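Shikimate dehydrogenase (NADP(+)) (PDB 2D5C) catalyses the reversible NADPH-linked reduction of 3-dehydroshikimate to shikimate, a step of the chorismate pathway that leads to the aromatic amino acids. Local coordinates at residues L2-V11 with A53-L63; H20-L29 with F240-D249. All coordinates share one frame; numbering follows the deposited sequence.

Contact 1: L2-V11 with A53-L63. With SKM ((3R,4S,5R)-3,4,5-trihydroxycyclohex-1-ene-1-carboxylic acid), chain E.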
loop_
_atom_site.group_PDB
_atom_site.type_symbol
_atom_site.label_atom_id
_atom_site.label_comp_id
_atom_site.label_asym_id
_atom_site.label_seq_id
_atom_site.Cartn_x
_atom_site.Cartn_y
_atom_site.Cartn_z
ATOM N N LEU A 2 0.841 -7.349 12.305
ATOM C CA LEU A 2 1.257 -7.519 10.922
ATOM C C LEU A 2 1.458 -8.982 10.537
ATOM O O LEU A 2 2.217 -9.695 11.181
ATOM C CB LEU A 2 2.553 -6.732 10.702
ATOM C CG LEU A 2 2.403 -5.224 10.907
ATOM C CD1 LEU A 2 3.758 -4.569 11.134
ATOM C CD2 LEU A 2 1.709 -4.630 9.690
ATOM N N ARG A 3 0.775 -9.419 9.479
ATOM C CA ARG A 3 0.886 -10.790 9.004
ATOM C C ARG A 3 1.557 -10.787 7.638
ATOM O O ARG A 3 0.991 -10.282 6.665
ATOM C CB ARG A 3 -0.495 -11.446 8.886
ATOM C CG ARG A 3 -1.248 -11.593 10.200
ATOM C CD ARG A 3 -0.376 -12.240 11.258
ATOM N NE ARG A 3 -1.046 -12.330 12.552
ATOM C CZ ARG A 3 -0.404 -12.468 13.707
ATOM N NH1 ARG A 3 0.922 -12.526 13.727
ATOM N NH2 ARG A 3 -1.084 -12.551 14.842
ATOM N N PHE A 4 2.763 -11.343 7.578
ATOM C CA PHE A 4 3.535 -11.411 6.341
ATOM C C PHE A 4 3.872 -12.854 5.988
ATOM O O PHE A 4 3.689 -13.763 6.798
ATOM C CB PHE A 4 4.841 -10.626 6.491
ATOM C CG PHE A 4 4.650 -9.168 6.781
ATOM C CD1 PHE A 4 5.191 -8.599 7.929
ATOM C CD2 PHE A 4 3.950 -8.357 5.895
ATOM C CE1 PHE A 4 5.042 -7.240 8.196
ATOM C CE2 PHE A 4 3.790 -6.997 6.148
ATOM C CZ PHE A 4 4.340 -6.432 7.303
ATOM N N ALA A 5 4.370 -13.062 4.772
ATOM C CA ALA A 5 4.747 -14.402 4.342
ATOM C C ALA A 5 5.541 -14.369 3.049
ATOM O O ALA A 5 5.493 -13.388 2.308
ATOM C CB ALA A 5 3.492 -15.268 4.155
ATOM N N VAL A 6 6.302 -15.433 2.805
ATOM C CA VAL A 6 7.049 -15.573 1.561
ATOM C C VAL A 6 6.364 -16.763 0.895
ATOM O O VAL A 6 6.239 -17.834 1.497
ATOM C CB VAL A 6 8.561 -15.880 1.776
ATOM C CG1 VAL A 6 8.746 -17.171 2.582
ATOM C CG2 VAL A 6 9.257 -16.003 0.421
ATOM N N LEU A 7 5.880 -16.559 -0.325
ATOM C CA LEU A 7 5.190 -17.606 -1.068
ATOM C C LEU A 7 6.093 -18.137 -2.175
ATOM O O LEU A 7 6.759 -17.366 -2.867
ATOM C CB LEU A 7 3.904 -17.056 -1.689
ATOM C CG LEU A 7 2.923 -16.328 -0.764
ATOM C CD1 LEU A 7 1.754 -15.799 -1.582
ATOM C CD2 LEU A 7 2.438 -17.270 0.329
ATOM N N GLY A 8 6.110 -19.454 -2.344
ATOM C CA GLY A 8 6.945 -20.037 -3.373
ATOM C C GLY A 8 7.084 -21.539 -3.234
ATOM O O GLY A 8 6.317 -22.192 -2.522
ATOM N N HIS A 9 8.068 -22.084 -3.928
ATOM C CA HIS A 9 8.315 -23.514 -3.900
ATOM C C HIS A 9 9.673 -23.800 -4.521
ATOM O O HIS A 9 9.871 -23.598 -5.721
ATOM C CB HIS A 9 7.230 -24.249 -4.682
ATOM C CG HIS A 9 7.395 -25.734 -4.672
ATOM N ND1 HIS A 9 7.228 -26.488 -3.533
ATOM C CD2 HIS A 9 7.759 -26.598 -5.648
ATOM C CE1 HIS A 9 7.485 -27.755 -3.804
ATOM N NE2 HIS A 9 7.810 -27.849 -5.081
ATOM N N PRO A 10 10.632 -24.272 -3.712
ATOM C CA PRO A 10 10.511 -24.543 -2.276
ATOM C C PRO A 10 10.767 -23.292 -1.431
ATOM O O PRO A 10 11.540 -22.418 -1.821
ATOM C CB PRO A 10 11.574 -25.608 -2.054
ATOM C CG PRO A 10 12.674 -25.116 -2.929
ATOM C CD PRO A 10 11.952 -24.707 -4.208
ATOM N N VAL A 11 10.129 -23.218 -0.266
ATOM C CA VAL A 11 10.313 -22.069 0.613
ATOM C C VAL A 11 10.615 -22.455 2.057
ATOM O O VAL A 11 10.903 -21.592 2.889
ATOM C CB VAL A 11 9.075 -21.142 0.594
ATOM C CG1 VAL A 11 8.925 -20.513 -0.782
ATOM C CG2 VAL A 11 7.821 -21.928 0.963
ATOM N N ALA A 53 -6.122 -12.119 4.558
ATOM C CA ALA A 53 -5.378 -12.243 5.805
ATOM C C ALA A 53 -3.920 -11.806 5.907
ATOM O O ALA A 53 -3.306 -12.013 6.952
ATOM C CB ALA A 53 -5.508 -13.681 6.308
ATOM N N PHE A 54 -3.351 -11.209 4.862
ATOM C CA PHE A 54 -1.957 -10.766 4.949
ATOM C C PHE A 54 -1.797 -9.320 4.536
ATOM O O PHE A 54 -2.462 -8.865 3.608
ATOM C CB PHE A 54 -1.046 -11.623 4.066
ATOM C CG PHE A 54 -0.892 -13.031 4.551
ATOM C CD1 PHE A 54 -1.947 -13.927 4.459
ATOM C CD2 PHE A 54 0.303 -13.451 5.132
ATOM C CE1 PHE A 54 -1.819 -15.235 4.943
ATOM C CE2 PHE A 54 0.444 -14.751 5.620
ATOM C CZ PHE A 54 -0.620 -15.644 5.525
ATOM N N ARG A 55 -0.913 -8.600 5.229
ATOM C CA ARG A 55 -0.660 -7.199 4.883
ATOM C C ARG A 55 0.237 -7.158 3.651
ATOM O O ARG A 55 0.161 -6.235 2.845
ATOM C CB ARG A 55 0.038 -6.477 6.032
ATOM C CG ARG A 55 0.652 -5.136 5.656
ATOM C CD ARG A 55 -0.397 -4.100 5.261
ATOM N NE ARG A 55 0.205 -2.777 5.149
ATOM C CZ ARG A 55 -0.473 -1.659 4.908
ATOM N NH1 ARG A 55 -1.793 -1.696 4.755
ATOM N NH2 ARG A 55 0.171 -0.499 4.810
ATOM N N GLY A 56 1.103 -8.157 3.531
ATOM C CA GLY A 56 2.005 -8.226 2.398
ATOM C C GLY A 56 2.713 -9.558 2.337
ATOM O O GLY A 56 2.766 -10.296 3.323
ATOM N N VAL A 57 3.237 -9.886 1.166
ATOM C CA VAL A 57 3.968 -11.132 1.002
ATOM C C VAL A 57 5.065 -10.915 -0.001
ATOM O O VAL A 57 4.989 -10.008 -0.839
ATOM C CB VAL A 57 3.083 -12.298 0.465
ATOM C CG1 VAL A 57 1.965 -12.616 1.433
ATOM C CG2 VAL A 57 2.530 -11.947 -0.927
ATOM N N ASN A 58 6.111 -11.723 0.121
ATOM C CA ASN A 58 7.212 -11.706 -0.830
ATOM C C ASN A 58 6.906 -12.903 -1.716
ATOM O O ASN A 58 6.245 -13.853 -1.275
ATOM C CB ASN A 58 8.558 -11.896 -0.122
ATOM C CG ASN A 58 9.104 -10.604 0.439
ATOM O OD1 ASN A 58 9.564 -10.549 1.584
ATOM N ND2 ASN A 58 9.067 -9.546 -0.376
ATOM N N LEU A 59 7.339 -12.840 -2.972
ATOM C CA LEU A 59 7.111 -13.937 -3.901
ATOM C C LEU A 59 8.456 -14.427 -4.383
ATOM O O LEU A 59 9.355 -13.630 -4.650
ATOM C CB LEU A 59 6.291 -13.481 -5.118
ATOM C CG LEU A 59 4.883 -12.933 -4.916
ATOM C CD1 LEU A 59 4.281 -12.650 -6.280
ATOM C CD2 LEU A 59 4.017 -13.922 -4.146
ATOM N N THR A 60 8.591 -15.744 -4.496
ATOM C CA THR A 60 9.833 -16.341 -4.968
ATOM C C THR A 60 9.444 -17.377 -6.032
ATOM O O THR A 60 8.266 -17.482 -6.385
ATOM C CB THR A 60 10.603 -16.996 -3.778
ATOM O OG1 THR A 60 11.999 -17.074 -4.090
ATOM C CG2 THR A 60 10.069 -18.387 -3.483
ATOM N N LEU A 61 10.409 -18.134 -6.551
ATOM C CA LEU A 61 10.108 -19.143 -7.570
ATOM C C LEU A 61 8.979 -20.071 -7.152
ATOM O O LEU A 61 8.865 -20.441 -5.981
ATOM C CB LEU A 61 11.321 -20.021 -7.864
ATOM C CG LEU A 61 12.547 -19.460 -8.572
ATOM C CD1 LEU A 61 13.292 -18.504 -7.658
ATOM C CD2 LEU A 61 13.440 -20.627 -8.965
ATOM N N PRO A 62 8.120 -20.456 -8.108
ATOM C CA PRO A 62 8.165 -20.055 -9.520
ATOM C C PRO A 62 6.941 -19.170 -9.756
ATOM O O PRO A 62 6.204 -19.350 -10.726
ATOM C CB PRO A 62 8.030 -21.387 -10.233
ATOM C CG PRO A 62 6.951 -22.039 -9.406
ATOM C CD PRO A 62 7.319 -21.685 -7.955
ATOM N N LEU A 63 6.743 -18.206 -8.863
ATOM C CA LEU A 63 5.569 -17.347 -8.918
ATOM C C LEU A 63 5.732 -15.890 -9.346
ATOM O O LEU A 63 4.734 -15.224 -9.601
ATOM C CB LEU A 63 4.893 -17.360 -7.544
ATOM C CG LEU A 63 4.718 -18.731 -6.878
ATOM C CD1 LEU A 63 4.286 -18.536 -5.432
ATOM C CD2 LEU A 63 3.699 -19.558 -7.646
HETATM O O12 SKM E . 12.926 -11.485 -4.081
HETATM C C8 SKM E . 13.244 -12.309 -2.950
HETATM C C6 SKM E . 11.937 -12.692 -2.203
HETATM O O7 SKM E . 11.278 -11.501 -1.779
HETATM C C5 SKM E . 12.235 -13.579 -0.967
HETATM C C4 SKM E . 13.349 -14.599 -1.214
HETATM C C1 SKM E . 13.566 -15.646 -0.182
HETATM O O2 SKM E . 12.787 -15.671 0.916
HETATM O O3 SKM E . 14.444 -16.487 -0.319
HETATM C C10 SKM E . 14.128 -14.594 -2.300
HETATM C C9 SKM E . 13.998 -13.588 -3.424
HETATM O O11 SKM E . 13.272 -14.200 -4.501
#

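Contact 2: H20-L29 with F240-D249. With SO4 (sulfate ion), chain F.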
loop_
_atom_site.group_PDB
_atom_site.type_symbol
_atom_site.label_atom_id
_atom_site.label_comp_id
_atom_site.label_asym_id
_atom_site.label_seq_id
_atom_site.Cartn_x
_atom_site.Cartn_y
_atom_site.Cartn_z
ATOM N N HIS A 20 12.877 -10.971 8.743
ATOM C CA HIS A 20 11.797 -10.058 9.110
ATOM C C HIS A 20 11.364 -10.235 10.571
ATOM O O HIS A 20 10.809 -9.340 11.195
ATOM C CB HIS A 20 10.611 -10.324 8.181
ATOM C CG HIS A 20 10.913 -9.775 6.810
ATOM N ND1 HIS A 20 11.514 -10.500 5.834
ATOM C CD2 HIS A 20 10.648 -8.495 6.314
ATOM C CE1 HIS A 20 11.607 -9.674 4.774
ATOM N NE2 HIS A 20 11.098 -8.466 5.033
ATOM N N ALA A 21 11.670 -11.368 11.196
ATOM C CA ALA A 21 11.381 -11.519 12.616
ATOM C C ALA A 21 12.246 -10.456 13.277
ATOM O O ALA A 21 11.812 -9.761 14.196
ATOM C CB ALA A 21 11.775 -12.914 13.097
ATOM N N PHE A 22 13.478 -10.321 12.789
ATOM C CA PHE A 22 14.381 -9.303 13.304
ATOM C C PHE A 22 13.784 -7.923 13.020
ATOM O O PHE A 22 13.759 -7.054 13.887
ATOM C CB PHE A 22 15.753 -9.375 12.626
ATOM C CG PHE A 22 16.560 -8.119 12.786
ATOM C CD1 PHE A 22 17.176 -7.820 14.000
ATOM C CD2 PHE A 22 16.626 -7.183 11.754
ATOM C CE1 PHE A 22 17.836 -6.613 14.187
ATOM C CE2 PHE A 22 17.283 -5.968 11.932
ATOM C CZ PHE A 22 17.889 -5.680 13.150
ATOM N N ALA A 23 13.316 -7.723 11.794
ATOM C CA ALA A 23 12.756 -6.429 11.422
ATOM C C ALA A 23 11.650 -6.004 12.387
ATOM O O ALA A 23 11.653 -4.888 12.899
ATOM C CB ALA A 23 12.212 -6.482 9.975
ATOM N N LEU A 24 10.710 -6.912 12.627
ATOM C CA LEU A 24 9.580 -6.644 13.506
ATOM C C LEU A 24 9.971 -6.253 14.926
ATOM O O LEU A 24 9.560 -5.203 15.409
ATOM C CB LEU A 24 8.654 -7.858 13.546
ATOM C CG LEU A 24 7.838 -8.066 12.270
ATOM C CD1 LEU A 24 7.282 -9.476 12.222
ATOM C CD2 LEU A 24 6.730 -7.023 12.209
ATOM N N GLU A 25 10.769 -7.085 15.591
ATOM C CA GLU A 25 11.169 -6.782 16.966
ATOM C C GLU A 25 12.034 -5.532 17.028
ATOM O O GLU A 25 11.916 -4.727 17.951
ATOM C CB GLU A 25 11.895 -7.985 17.589
ATOM C CG GLU A 25 13.275 -8.319 17.021
ATOM C CD GLU A 25 14.368 -7.376 17.510
ATOM O OE1 GLU A 25 14.283 -6.906 18.668
ATOM O OE2 GLU A 25 15.322 -7.117 16.744
ATOM N N SER A 26 12.896 -5.372 16.030
ATOM C CA SER A 26 13.788 -4.226 15.949
ATOM C C SER A 26 13.015 -2.910 15.919
ATOM O O SER A 26 13.466 -1.890 16.451
ATOM C CB SER A 26 14.649 -4.336 14.692
ATOM O OG SER A 26 15.339 -3.124 14.467
ATOM N N LEU A 27 11.849 -2.941 15.282
ATOM C CA LEU A 27 11.001 -1.760 15.157
ATOM C C LEU A 27 9.912 -1.721 16.227
ATOM O O LEU A 27 9.083 -0.804 16.247
ATOM C CB LEU A 27 10.361 -1.736 13.766
ATOM C CG LEU A 27 11.332 -1.464 12.615
ATOM C CD1 LEU A 27 10.655 -1.770 11.303
ATOM C CD2 LEU A 27 11.795 -0.016 12.657
ATOM N N GLY A 28 9.916 -2.726 17.103
ATOM C CA GLY A 28 8.934 -2.802 18.171
ATOM C C GLY A 28 7.525 -3.070 17.685
ATOM O O GLY A 28 6.558 -2.590 18.274
ATOM N N LEU A 29 7.404 -3.842 16.607
ATOM C CA LEU A 29 6.103 -4.170 16.039
ATOM C C LEU A 29 5.718 -5.614 16.295
ATOM O O LEU A 29 6.566 -6.503 16.310
ATOM C CB LEU A 29 6.112 -3.936 14.522
ATOM C CG LEU A 29 6.531 -2.542 14.079
ATOM C CD1 LEU A 29 6.888 -2.546 12.593
ATOM C CD2 LEU A 29 5.400 -1.579 14.364
ATOM N N PHE A 240 9.758 -4.336 3.428
ATOM C CA PHE A 240 9.164 -4.017 4.724
ATOM C C PHE A 240 8.731 -2.548 4.776
ATOM O O PHE A 240 7.683 -2.222 5.343
ATOM C CB PHE A 240 10.160 -4.308 5.854
ATOM C CG PHE A 240 9.513 -4.420 7.202
ATOM C CD1 PHE A 240 9.188 -5.664 7.729
ATOM C CD2 PHE A 240 9.203 -3.271 7.927
ATOM C CE1 PHE A 240 8.555 -5.770 8.978
ATOM C CE2 PHE A 240 8.575 -3.358 9.164
ATOM C CZ PHE A 240 8.249 -4.610 9.693
ATOM N N ARG A 241 9.537 -1.661 4.196
ATOM C CA ARG A 241 9.184 -0.255 4.184
ATOM C C ARG A 241 7.968 -0.061 3.288
ATOM O O ARG A 241 7.112 0.759 3.589
ATOM C CB ARG A 241 10.350 0.618 3.695
ATOM C CG ARG A 241 10.063 2.108 3.809
ATOM C CD ARG A 241 11.255 2.935 3.378
ATOM N NE ARG A 241 11.619 2.665 1.993
ATOM C CZ ARG A 241 12.713 3.134 1.399
ATOM N NH1 ARG A 241 13.565 3.902 2.071
ATOM N NH2 ARG A 241 12.950 2.836 0.127
ATOM N N LEU A 242 7.883 -0.800 2.180
ATOM C CA LEU A 242 6.701 -0.665 1.322
ATOM C C LEU A 242 5.456 -1.037 2.117
ATOM O O LEU A 242 4.432 -0.361 2.036
ATOM C CB LEU A 242 6.776 -1.579 0.094
ATOM C CG LEU A 242 7.820 -1.282 -0.978
ATOM C CD1 LEU A 242 7.671 -2.283 -2.109
ATOM C CD2 LEU A 242 7.651 0.130 -1.492
ATOM N N TRP A 243 5.543 -2.119 2.889
ATOM C CA TRP A 243 4.402 -2.575 3.671
ATOM C C TRP A 243 4.006 -1.691 4.851
ATOM O O TRP A 243 2.823 -1.547 5.136
ATOM C CB TRP A 243 4.655 -3.981 4.231
ATOM C CG TRP A 243 4.850 -5.036 3.206
ATOM C CD1 TRP A 243 4.233 -5.133 1.983
ATOM C CD2 TRP A 243 5.711 -6.173 3.316
ATOM N NE1 TRP A 243 4.668 -6.264 1.325
ATOM C CE2 TRP A 243 5.575 -6.919 2.121
ATOM C CE3 TRP A 243 6.586 -6.636 4.313
ATOM C CZ2 TRP A 243 6.284 -8.103 1.892
ATOM C CZ3 TRP A 243 7.296 -7.826 4.083
ATOM C CH2 TRP A 243 7.138 -8.540 2.883
ATOM N N THR A 244 4.985 -1.099 5.532
ATOM C CA THR A 244 4.698 -0.315 6.740
ATOM C C THR A 244 5.065 1.163 6.762
ATOM O O THR A 244 4.561 1.906 7.606
ATOM C CB THR A 244 5.435 -0.910 7.942
ATOM O OG1 THR A 244 6.850 -0.739 7.744
ATOM C CG2 THR A 244 5.136 -2.387 8.084
ATOM N N GLY A 245 5.964 1.574 5.871
ATOM C CA GLY A 245 6.420 2.947 5.859
ATOM C C GLY A 245 7.663 3.065 6.735
ATOM O O GLY A 245 8.226 4.143 6.889
ATOM N N LEU A 246 8.097 1.944 7.305
ATOM C CA LEU A 246 9.277 1.929 8.175
ATOM C C LEU A 246 10.402 1.104 7.561
ATOM O O LEU A 246 10.154 0.033 7.021
ATOM C CB LEU A 246 8.913 1.337 9.542
ATOM C CG LEU A 246 7.894 2.120 10.379
ATOM C CD1 LEU A 246 7.488 1.307 11.592
ATOM C CD2 LEU A 246 8.493 3.447 10.790
ATOM N N LEU A 247 11.635 1.600 7.654
ATOM C CA LEU A 247 12.779 0.869 7.112
ATOM C C LEU A 247 13.593 0.167 8.207
ATOM O O LEU A 247 14.251 0.821 9.015
ATOM C CB LEU A 247 13.699 1.819 6.331
ATOM C CG LEU A 247 14.893 1.195 5.582
ATOM C CD1 LEU A 247 14.410 0.320 4.433
ATOM C CD2 LEU A 247 15.779 2.306 5.036
ATOM N N PRO A 248 13.535 -1.171 8.266
ATOM C CA PRO A 248 14.310 -1.881 9.289
ATOM C C PRO A 248 15.786 -1.807 8.871
ATOM O O PRO A 248 16.088 -1.567 7.694
ATOM C CB PRO A 248 13.738 -3.296 9.230
ATOM C CG PRO A 248 13.341 -3.437 7.775
ATOM C CD PRO A 248 12.701 -2.103 7.485
ATOM N N ASP A 249 16.705 -2.006 9.813
ATOM C CA ASP A 249 18.135 -1.931 9.492
ATOM C C ASP A 249 18.562 -3.079 8.587
ATOM O O ASP A 249 18.499 -4.242 8.982
ATOM C CB ASP A 249 18.986 -1.965 10.762
ATOM C CG ASP A 249 20.447 -1.691 10.473
ATOM O OD1 ASP A 249 20.849 -0.509 10.493
ATOM O OD2 ASP A 249 21.184 -2.652 10.193
HETATM S S SO4 F . 8.927 3.676 -0.373
HETATM O O1 SO4 F . 8.950 2.265 0.425
HETATM O O2 SO4 F . 7.520 3.943 -0.595
HETATM O O3 SO4 F . 9.518 4.601 0.336
HETATM O O4 SO4 F . 9.558 3.355 -1.628
#

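Contact 1: L2-V11 with A53-L63
With CG anti to its carbonyl carbon (chi1 -61°), F4 brings its ring alongside R55, whose own CG stands anti to the backbone N (chi1 165°). The two side chains run next to each other, F4 CE2 lying 3.7 Å from R55 CG, while G56 O comes up to the ring edge near its plane. On the other face of the sheet A5 CB meets F54 CE2 at 3.4 Å, and L7 CD1 touches both V57 CG2 and L59 CD2.

Backbone bonds hold the strands in parallel register. A5 O receives N58 N at 2.8 Å; L7 then bonds both ways, its N giving to N58 O in a nearly straight bond (171°) and its O taking T60 N. Past the strand ends H9 N reaches L61 O at 2.7 Å. The F4 ring also stacks on W243, and R55 NH2 bonds W243 O; an alanine in place of F4 would probably open a gap beside the R55 chain and leave the W243 ring without its stacking partner.

Toward the substrate, T60 OG1 shares a hydrogen bond of 3.2 Å with O11 of shikimate, and V6 CG2 lies 3.6 Å from its O2. Between these neighbouring parallel strands the chain makes helix 16-26, edge strand 31-37 and helix 43-53; such an alpha/beta layout, with shikimate near the C-terminal ends of both strands, is characteristic of the substrate-binding domain of shikimate dehydrogenases.

Contact 2: H20-L29 with F240-D249
F240 pushes its ring among the side chains of H20, A23, L24, L27 and L29. Its CG lies opposite the backbone N (chi1 -162°), which carries the ring out from helix 229-244 toward helix 16-26. A23 CB sits over one face in a CH-pi contact, 4.2 Å from the ring centroid, whereas the rim is met by H20 CD2, L24 CD2 and L29 CD1; L27 CD1 approaches F240 CE2 obliquely to 3.4 Å. The imidazole of H20 turns an edge to F240 CD1, and both its nitrogens are engaged elsewhere, ND1 by S16 O and NE2 by G236 O.

One helical turn on, W243 lies obliquely to the H20 ring, the planes 46° apart and the centroids of the imidazole and the six-membered ring separated by 5.8 Å. Its indole nitrogen bonds to V87 O. T244 finishes the helix: its hydroxyl donates to F240 O from above the carbonyl plane, on the face opposite T244 N, and accepts from L246 N at 3.0 Å, forming an ST turn. G245 follows with positive phi. This is packing between the substrate-binding domain and a C-terminal helix that folds back onto it, the polypeptide returning to its first domain after building the Rossmann-type NADP domain.

In the loop beyond, L246 CB touches L27 CD1, and L246 CD1 meets L29 CD1 at 4.0 Å, close to L29 of the second subunit. P248 lays its CB 3.6 Å from A23 CB, with L27 CD1 also against it. D249 O then comes to the edge of the F22 ring, 3.6 Å from CE2, while the D249 carboxylate turns onward to cap G252 N at the start of helix 250-260.

How the contacts relate
Contact 1 is the more deeply buried, two neighbouring strands of the substrate-binding sheet; contact 2 lies farther from the chain centre, is partly buried, and joins helix 16-26 to the end of helix 229-244 and the loop after it through side chains. Main-chain hydrogen bonds give the first its register, whereas the second relies on apolar and aromatic packing. Strand 2-8 leads along the chain into helix 16-26, and W243 joins the two contacts directly: its CH2 packs 3.4 Å from N58 OD1. R55 in contact 1 bonds L242 O of the second subunit, and L29 in contact 2 packs on L29 of that subunit. Shikimate touches contact 1, while the H20 side chain of contact 2 stays about 7 Å from the bound shikimate.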